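Side-chain contacts in acetyltransferase, GNAT family (Listeria monocytogenes str. 4b, PDB 2OH1), which probably transfers an acetyl group from acetyl-CoA to an acceptor that has not been identified: residues L142-I145 / L151-M154; I49-D54 / N167-Y172; L12-R17 / R113-I118. One frame throughout, in Å; residues are numbered along the deposited sequence. Where two conformers were deposited one is given.

Overall arrangement
All three contacts touch one mixed sheet, the framework of the GNAT fold. Contacts 1 and 2 are close, with centres about 10 Å apart. Contact 1 lies on strand 139-145 and contact 2 on its neighbour 169-175. Tyr172 OH lies 2.6 Å from Asn152 OD1, a probable hydrogen bond that joins them. Contact 1 is nested in the chain loop that contact 2 closes. Contact 3 is remote: its centre is about 21 Å from that of contact 1 and about 25 Å from that of contact 2. Contacts 2 and 3 lie on opposite sides of the chain's centre. An unidentified ligand, probably from the crystallisation liquor, binds contact 3's loop and may mark the acetyl-CoA pocket.

Contact 1 (L142-I145 / L151-M154); sequences LDCI and LNQM
The side-chain amide of Asn152 lies beside Cys144, with SG over one of its faces. The sulfur is nearly equidistant from the amide atoms, 3.6 Å from Asn152 ND2 and 3.7 Å from Asn152 OD1. Cys144 CB follows on the same side and comes within 3.5 Å of Asn152 OD1. On the other side of the plane, Tyr170 packs near the oxygen end of the amide. The nitrogen end is used for a hydrogen bond: Asn152 ND2 donates to Ile145 O at 2.9 Å. The acceptor lies close to the amide plane, and the N-H...O angle is 151°. The donor is tilted 22° from the plane of the Ile145 carbonyl.

Leu151 supplies the apolar half of the contact. Its CG and CD2 are each 3.8 Å from Cys144 SG, and its CB is almost as near. The sulfur therefore sits between a leucine branch point and an amide face. Cys144 holds it there with SG anti to the backbone N (chi1 -167°).

Further bonds fix the rotation of the amide. Asn152 OD1 bonds to Tyr172 OH, and Asn152 ND2 has a second acceptor in Asn148 O. Both polar ends of this buried group are thus engaged. With O and N exchanged, the amide oxygen would face the carbonyls of Ile145 and Asn148.

The contact packs the end of strand 139-145 against helix 149-157, which follows it: a β-α unit of the GNAT fold. Backbone bonds from Leu142 and Cys144 join the strand to 169-175. Ile145 packs against helix 46-51.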
loop_
_atom_site.group_PDB
_atom_site.type_symbol
_atom_site.label_atom_id
_atom_site.label_comp_id
_atom_site.label_asym_id
_atom_site.label_seq_id
_atom_site.Cartn_x
_atom_site.Cartn_y
_atom_site.Cartn_z
ATOM N N LEU A 142 -1.904 -4.528 7.347
ATOM C CA LEU A 142 -2.051 -3.081 7.233
ATOM C C LEU A 142 -2.914 -2.553 8.387
ATOM O O LEU A 142 -3.498 -3.315 9.132
ATOM C CB LEU A 142 -2.636 -2.692 5.898
ATOM C CG LEU A 142 -4.028 -3.273 5.657
ATOM C CD1 LEU A 142 -5.133 -2.368 6.259
ATOM C CD2 LEU A 142 -4.247 -3.554 4.188
ATOM N N ASP A 143 -2.871 -1.232 8.569
ATOM C CA ASP A 143 -3.694 -0.565 9.583
ATOM C C ASP A 143 -4.574 0.498 8.910
ATOM O O ASP A 143 -4.288 0.955 7.814
ATOM C CB ASP A 143 -2.798 -0.016 10.685
ATOM C CG ASP A 143 -1.746 0.984 10.212
ATOM O OD1 ASP A 143 -2.095 2.021 9.591
ATOM O OD2 ASP A 143 -0.517 0.814 10.529
ATOM N N CYS A 144 -5.679 0.855 9.557
ATOM C CA CYS A 144 -6.647 1.802 8.976
ATOM C C CYS A 144 -7.221 2.592 10.118
ATOM O O CYS A 144 -7.576 2.026 11.112
ATOM C CB CYS A 144 -7.817 1.067 8.257
ATOM S SG CYS A 144 -8.784 2.129 7.242
ATOM N N ILE A 145 -7.291 3.898 9.944
ATOM C CA ILE A 145 -7.945 4.727 10.920
ATOM C C ILE A 145 -9.384 4.198 11.190
ATOM O O ILE A 145 -10.113 3.863 10.258
ATOM C CB ILE A 145 -7.927 6.227 10.417
ATOM C CG1 ILE A 145 -8.277 7.164 11.542
ATOM C CG2 ILE A 145 -8.807 6.419 9.160
ATOM C CD1 ILE A 145 -8.299 8.654 11.056
ATOM N N LEU A 151 -12.922 3.001 3.657
ATOM C CA LEU A 151 -11.651 2.326 3.514
ATOM C C LEU A 151 -11.641 1.033 4.304
ATOM O O LEU A 151 -11.152 0.056 3.816
ATOM C CB LEU A 151 -10.503 3.231 3.949
ATOM C CG LEU A 151 -9.088 2.856 3.516
ATOM C CD1 LEU A 151 -9.009 2.588 2.018
ATOM C CD2 LEU A 151 -8.078 3.962 3.971
ATOM N N ASN A 152 -12.171 1.064 5.531
ATOM C CA ASN A 152 -12.310 -0.167 6.331
ATOM C C ASN A 152 -13.163 -1.189 5.574
ATOM O O ASN A 152 -12.776 -2.360 5.486
ATOM C CB ASN A 152 -12.891 0.111 7.715
ATOM C CG ASN A 152 -11.834 0.635 8.704
ATOM O OD1 ASN A 152 -10.976 -0.103 9.196
ATOM N ND2 ASN A 152 -11.896 1.928 8.993
ATOM N N GLN A 153 -14.280 -0.739 4.983
ATOM C CA GLN A 153 -15.131 -1.655 4.184
ATOM C C GLN A 153 -14.328 -2.287 3.046
ATOM O O GLN A 153 -14.473 -3.469 2.745
ATOM C CB GLN A 153 -16.356 -0.970 3.588
ATOM C CG GLN A 153 -17.413 -0.676 4.551
ATOM C CD GLN A 153 -18.522 0.240 3.992
ATOM O OE1 GLN A 153 -18.255 1.320 3.450
ATOM N NE2 GLN A 153 -19.758 -0.158 4.200
HETATM N N MSE A 154 -13.467 -1.467 2.435
HETATM C CA MSE A 154 -12.690 -1.908 1.288
HETATM C C MSE A 154 -11.746 -3.029 1.685
HETATM O O MSE A 154 -11.664 -4.066 1.066
HETATM C CB MSE A 154 -11.940 -0.723 0.692
HETATM C CG MSE A 154 -11.224 -1.114 -0.558
HETATM SE SE MSE A 154 -9.985 0.222 -1.247
HETATM C CE MSE A 154 -8.542 -0.289 -0.118
#

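Contact 2 (I49-D54 / N167-Y172); sequences ILHGFD and NGFYLY
The last turn of helix 46-51 meets the start of strand 169-175 through Leu50, His51 and Phe169. It is a small, partly buried contact made by side chains alone. The backbones stay well apart, with 11.5 Å between Leu50 CA and Asn167 CA. His51 and Phe169 come from opposite directions and span the gap.

The imidazole leads with its edge. His51 NE2 is 3.7 Å from Phe169 CE2 and 3.8 Å from Phe169 CZ, so it meets the outer end of the phenyl ring. Phe169 CE2 lies near the plane of the imidazole. The two planes are inclined at 62°, and the ring centroids are 5.5 Å apart. With CG beside its backbone N (chi1 -73°), the His51 ring is carried from the helix toward the strand.

Leu50 adds an apolar touch: its CD2 is 4.2 Å from Phe169 CZ. The same methyl rests above one face of the His51 ring, toward the rim, so one branch serves both rings.

Trp90 makes edge-to-face contacts with both His51 and Phe169, and Trp46 also meets Phe169. Asp143 of the adjacent strand touches His51 and Phe169 as well. The result is an aromatic cluster between the helices and the sheet.

Strands 161-166 and 169-175 form a β-hairpin, and Asn167-Gly168 has the backbone angles of a type I' turn. In GNAT enzymes such a hairpin and the region after the first helix often border the acceptor site. The position of this cluster is consistent with that pattern.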
loop_
_atom_site.group_PDB
_atom_site.type_symbol
_atom_site.label_atom_id
_atom_site.label_comp_id
_atom_site.label_asym_id
_atom_site.label_seq_id
_atom_site.Cartn_x
_atom_site.Cartn_y
_atom_site.Cartn_z
ATOM N N ILE A 49 -1.888 12.820 8.531
ATOM C CA ILE A 49 -1.024 13.804 9.216
ATOM C C ILE A 49 0.068 13.017 9.973
ATOM O O ILE A 49 1.200 13.488 10.027
ATOM C CB ILE A 49 -1.814 14.684 10.218
ATOM C CG1 ILE A 49 -2.922 15.468 9.495
ATOM C CG2 ILE A 49 -0.900 15.639 11.037
ATOM C CD1 ILE A 49 -3.879 16.185 10.474
ATOM N N LEU A 50 -0.237 11.850 10.532
ATOM C CA LEU A 50 0.770 11.089 11.235
ATOM C C LEU A 50 1.721 10.411 10.248
ATOM O O LEU A 50 2.934 10.568 10.344
ATOM C CB LEU A 50 0.129 10.012 12.124
ATOM C CG LEU A 50 1.073 9.193 13.012
ATOM C CD1 LEU A 50 1.620 10.087 14.124
ATOM C CD2 LEU A 50 0.405 7.888 13.435
ATOM N N HIS A 51 1.183 9.675 9.279
ATOM C CA HIS A 51 2.009 8.802 8.429
ATOM C C HIS A 51 2.732 9.568 7.349
ATOM O O HIS A 51 3.867 9.200 6.995
ATOM C CB HIS A 51 1.168 7.698 7.817
ATOM C CG HIS A 51 0.793 6.660 8.800
ATOM N ND1 HIS A 51 1.716 6.019 9.603
ATOM C CD2 HIS A 51 -0.419 6.189 9.156
ATOM C CE1 HIS A 51 1.072 5.212 10.425
ATOM N NE2 HIS A 51 -0.218 5.271 10.146
ATOM N N GLY A 52 2.103 10.586 6.763
ATOM C CA GLY A 52 2.644 11.264 5.612
ATOM C C GLY A 52 2.887 10.332 4.403
ATOM O O GLY A 52 2.324 9.218 4.289
ATOM N N PHE A 53 3.783 10.796 3.544
ATOM C CA PHE A 53 4.259 10.076 2.387
ATOM C C PHE A 53 5.742 10.050 2.415
ATOM O O PHE A 53 6.366 11.057 2.709
ATOM C CB PHE A 53 3.835 10.786 1.111
ATOM C CG PHE A 53 2.357 10.652 0.832
ATOM C CD1 PHE A 53 1.466 11.401 1.589
ATOM C CD2 PHE A 53 1.845 9.816 -0.139
ATOM C CE1 PHE A 53 0.118 11.283 1.414
ATOM C CE2 PHE A 53 0.481 9.670 -0.306
ATOM C CZ PHE A 53 -0.398 10.438 0.447
ATOM N N ASP A 54 6.353 8.904 2.136
ATOM C CA ASP A 54 7.795 8.726 2.384
ATOM C C ASP A 54 8.754 9.345 1.397
ATOM O O ASP A 54 9.545 8.699 0.743
ATOM C CB ASP A 54 8.113 7.247 2.612
ATOM C CG ASP A 54 9.411 7.013 3.365
ATOM O OD1 ASP A 54 10.052 7.997 3.819
ATOM O OD2 ASP A 54 9.775 5.813 3.496
ATOM N N ASN A 167 -4.347 2.539 19.264
ATOM C CA ASN A 167 -3.958 3.920 18.937
ATOM C C ASN A 167 -4.857 4.591 17.914
ATOM O O ASN A 167 -4.404 5.470 17.155
ATOM C CB ASN A 167 -2.487 3.984 18.534
ATOM C CG ASN A 167 -1.537 3.832 19.736
ATOM O OD1 ASN A 167 -1.940 4.070 20.856
ATOM N ND2 ASN A 167 -0.313 3.460 19.493
ATOM N N GLY A 168 -6.128 4.170 17.892
ATOM C CA GLY A 168 -7.092 4.726 16.965
ATOM C C GLY A 168 -7.125 4.086 15.616
ATOM O O GLY A 168 -7.746 4.648 14.685
ATOM N N PHE A 169 -6.402 2.957 15.452
ATOM C CA PHE A 169 -6.359 2.208 14.198
ATOM C C PHE A 169 -6.979 0.831 14.343
ATOM O O PHE A 169 -6.838 0.211 15.369
ATOM C CB PHE A 169 -4.909 2.047 13.672
ATOM C CG PHE A 169 -4.258 3.341 13.235
ATOM C CD1 PHE A 169 -3.734 4.201 14.191
ATOM C CD2 PHE A 169 -4.226 3.709 11.935
ATOM C CE1 PHE A 169 -3.170 5.375 13.835
ATOM C CE2 PHE A 169 -3.651 4.901 11.556
ATOM C CZ PHE A 169 -3.117 5.732 12.522
ATOM N N TYR A 170 -7.606 0.333 13.285
ATOM C CA TYR A 170 -7.944 -1.095 13.196
ATOM C C TYR A 170 -6.808 -1.809 12.426
ATOM O O TYR A 170 -6.231 -1.279 11.484
ATOM C CB TYR A 170 -9.263 -1.293 12.480
ATOM C CG TYR A 170 -10.459 -0.745 13.194
ATOM C CD1 TYR A 170 -10.651 -0.958 14.557
ATOM C CD2 TYR A 170 -11.445 -0.093 12.492
ATOM C CE1 TYR A 170 -11.798 -0.499 15.188
ATOM C CE2 TYR A 170 -12.575 0.364 13.082
ATOM C CZ TYR A 170 -12.775 0.172 14.442
ATOM O OH TYR A 170 -13.932 0.641 15.040
ATOM N N LEU A 171 -6.510 -3.021 12.850
ATOM C CA LEU A 171 -5.453 -3.823 12.273
ATOM C C LEU A 171 -6.069 -4.965 11.457
ATOM O O LEU A 171 -6.956 -5.661 11.939
ATOM C CB LEU A 171 -4.579 -4.416 13.390
ATOM C CG LEU A 171 -3.555 -3.505 14.077
ATOM C CD1 LEU A 171 -4.169 -2.273 14.780
ATOM C CD2 LEU A 171 -2.757 -4.345 15.038
ATOM N N TYR A 172 -5.520 -5.189 10.257
ATOM C CA TYR A 172 -6.022 -6.193 9.313
ATOM C C TYR A 172 -4.870 -7.030 8.827
ATOM O O TYR A 172 -3.784 -6.546 8.560
ATOM C CB TYR A 172 -6.668 -5.534 8.108
ATOM C CG TYR A 172 -7.941 -4.773 8.449
ATOM C CD1 TYR A 172 -9.162 -5.404 8.456
ATOM C CD2 TYR A 172 -7.916 -3.397 8.696
ATOM C CE1 TYR A 172 -10.326 -4.718 8.779
ATOM C CE2 TYR A 172 -9.064 -2.721 9.020
ATOM C CZ TYR A 172 -10.263 -3.376 9.052
ATOM O OH TYR A 172 -11.422 -2.687 9.323
#

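Contact 3 (L12-R17 / R113-I118); sequences LEFLVR and RAFSGI
Phe14 and Phe115 make the aromatic part of this contact. They form an offset edge-to-face pair, with the planes at 87° and the ring centroids 5.3 Å apart. Phe14 presents its edge, and Phe115 receives it on one face. The nearest atoms are Phe14 CE2 and Phe115 CD1 at 3.6 Å. Phe14 CE2 also lies 3.7 Å from Phe115 CE1, so the edge falls toward the rim of the face rather than over its centre.

The aliphatic part centres on the tip of Ile118. Its CD1 is 3.7 Å from Phe14 CZ and 3.9 Å from Phe14 CE1, an oblique approach to the ring. Ile118 CD1 also meets Leu12 CD1 at 4.1 Å, and those two side chains cross at about a right angle. CG1 of Ile118 stands between the backbone N and the carbonyl carbon (chi1 59°), which sends the CD1 arm toward the strand. Phe14 thus touches both loop side chains with its outer end. Ala78 and Thr72 pack against both phenyl rings.

The polar interaction is local to the loop. Ser116 OG donates to Arg113 O at 3.0 Å and braces the turn. A weak bond from Ser116 N reaches the same carbonyl.

Segment 113-118 connects strand 103-111 to helix 120-134, and the contact packs this loop against strand 12-18. An unidentified ligand, probably from the crystallisation liquor, is hydrogen-bonded to the backbone N of Arg113 and Gly117 and may mark a pocket. This is the position of the GNAT loop that typically binds the pyrophosphate of acetyl-CoA through backbone N-H groups.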
loop_
_atom_site.group_PDB
_atom_site.type_symbol
_atom_site.label_atom_id
_atom_site.label_comp_id
_atom_site.label_asym_id
_atom_site.label_seq_id
_atom_site.Cartn_x
_atom_site.Cartn_y
_atom_site.Cartn_z
ATOM N N LEU A 12 -9.091 -3.399 -18.013
ATOM C CA LEU A 12 -7.965 -2.721 -18.660
ATOM C C LEU A 12 -6.628 -3.381 -18.184
ATOM O O LEU A 12 -6.534 -3.863 -17.061
ATOM C CB LEU A 12 -7.971 -1.202 -18.294
ATOM C CG LEU A 12 -9.314 -0.459 -18.504
ATOM C CD1 LEU A 12 -9.440 0.892 -17.756
ATOM C CD2 LEU A 12 -9.599 -0.297 -20.034
ATOM N N GLU A 13 -5.597 -3.350 -18.999
ATOM C CA GLU A 13 -4.334 -4.031 -18.719
ATOM C C GLU A 13 -3.242 -3.041 -18.190
ATOM O O GLU A 13 -3.131 -1.920 -18.683
ATOM C CB GLU A 13 -3.810 -4.714 -19.996
ATOM N N PHE A 14 -2.467 -3.476 -17.193
ATOM C CA PHE A 14 -1.381 -2.686 -16.605
ATOM C C PHE A 14 -0.178 -3.593 -16.420
ATOM O O PHE A 14 -0.330 -4.807 -16.279
ATOM C CB PHE A 14 -1.768 -2.074 -15.207
ATOM C CG PHE A 14 -3.010 -1.205 -15.247
ATOM C CD1 PHE A 14 -4.277 -1.804 -15.173
ATOM C CD2 PHE A 14 -2.936 0.200 -15.440
ATOM C CE1 PHE A 14 -5.426 -1.068 -15.231
ATOM C CE2 PHE A 14 -4.147 0.946 -15.547
ATOM C CZ PHE A 14 -5.374 0.295 -15.409
ATOM N N LEU A 15 0.996 -2.993 -16.428
ATOM C CA LEU A 15 2.234 -3.646 -16.212
ATOM C C LEU A 15 2.779 -3.259 -14.849
ATOM O O LEU A 15 2.707 -2.104 -14.473
ATOM C CB LEU A 15 3.262 -3.188 -17.266
ATOM C CG LEU A 15 2.791 -3.410 -18.729
ATOM C CD1 LEU A 15 3.718 -2.691 -19.693
ATOM C CD2 LEU A 15 2.688 -4.902 -19.007
ATOM N N VAL A 16 3.298 -4.243 -14.119
ATOM C CA VAL A 16 3.832 -4.022 -12.773
ATOM C C VAL A 16 5.336 -4.256 -12.746
ATOM O O VAL A 16 5.831 -5.248 -13.251
ATOM C CB VAL A 16 3.157 -4.933 -11.691
ATOM C CG1 VAL A 16 3.105 -6.392 -12.110
ATOM C CG2 VAL A 16 3.884 -4.768 -10.323
ATOM N N ARG A 17 6.067 -3.340 -12.117
ATOM C CA ARG A 17 7.501 -3.513 -11.929
ATOM C C ARG A 17 7.908 -2.839 -10.629
ATOM O O ARG A 17 7.243 -1.898 -10.136
ATOM C CB ARG A 17 8.287 -2.932 -13.109
ATOM C CG ARG A 17 8.224 -1.436 -13.193
ATOM C CD ARG A 17 8.813 -0.869 -14.468
ATOM N NE ARG A 17 8.605 0.565 -14.623
ATOM C CZ ARG A 17 9.416 1.479 -14.136
ATOM N NH1 ARG A 17 10.503 1.152 -13.464
ATOM N NH2 ARG A 17 9.142 2.767 -14.347
ATOM N N ARG A 113 -6.019 9.533 -10.471
ATOM C CA ARG A 113 -7.458 9.801 -10.655
ATOM C C ARG A 113 -7.913 9.391 -12.021
ATOM O O ARG A 113 -9.080 9.026 -12.227
ATOM C CB ARG A 113 -7.790 11.274 -10.426
ATOM C CG ARG A 113 -7.401 11.822 -9.080
ATOM C CD ARG A 113 -7.854 10.927 -7.880
ATOM N NE ARG A 113 -9.307 10.917 -7.710
ATOM C CZ ARG A 113 -10.001 10.057 -6.955
ATOM N NH1 ARG A 113 -9.385 9.102 -6.298
ATOM N NH2 ARG A 113 -11.330 10.164 -6.848
ATOM N N ALA A 114 -7.010 9.414 -12.994
ATOM C CA ALA A 114 -7.379 8.883 -14.295
ATOM C C ALA A 114 -7.799 7.436 -14.207
ATOM O O ALA A 114 -8.574 6.985 -15.032
ATOM C CB ALA A 114 -6.246 8.985 -15.313
ATOM N N PHE A 115 -7.225 6.722 -13.230
ATOM C CA PHE A 115 -7.524 5.277 -13.079
ATOM C C PHE A 115 -8.217 4.922 -11.795
ATOM O O PHE A 115 -8.141 3.785 -11.372
ATOM C CB PHE A 115 -6.217 4.499 -13.221
ATOM C CG PHE A 115 -5.679 4.576 -14.603
ATOM C CD1 PHE A 115 -6.295 3.878 -15.604
ATOM C CD2 PHE A 115 -4.629 5.428 -14.922
ATOM C CE1 PHE A 115 -5.856 3.984 -16.929
ATOM C CE2 PHE A 115 -4.191 5.529 -16.245
ATOM C CZ PHE A 115 -4.790 4.799 -17.217
ATOM N N SER A 116 -8.866 5.909 -11.182
ATOM C CA SER A 116 -9.580 5.670 -9.929
ATOM C C SER A 116 -10.929 5.000 -10.239
ATOM O O SER A 116 -11.463 5.149 -11.312
ATOM C CB SER A 116 -9.716 6.963 -9.149
ATOM O OG SER A 116 -10.477 7.866 -9.881
ATOM N N GLY A 117 -11.499 4.266 -9.282
ATOM C CA GLY A 117 -12.805 3.591 -9.485
ATOM C C GLY A 117 -12.875 2.302 -10.314
ATOM O O GLY A 117 -13.951 1.836 -10.735
ATOM N N ILE A 118 -11.736 1.711 -10.588
ATOM C CA ILE A 118 -11.701 0.442 -11.272
ATOM C C ILE A 118 -11.167 -0.640 -10.288
ATOM O O ILE A 118 -10.808 -1.723 -10.726
ATOM C CB ILE A 118 -10.892 0.469 -12.621
ATOM C CG1 ILE A 118 -9.434 0.874 -12.450
ATOM C CG2 ILE A 118 -11.604 1.414 -13.641
ATOM C CD1 ILE A 118 -8.590 0.758 -13.743
#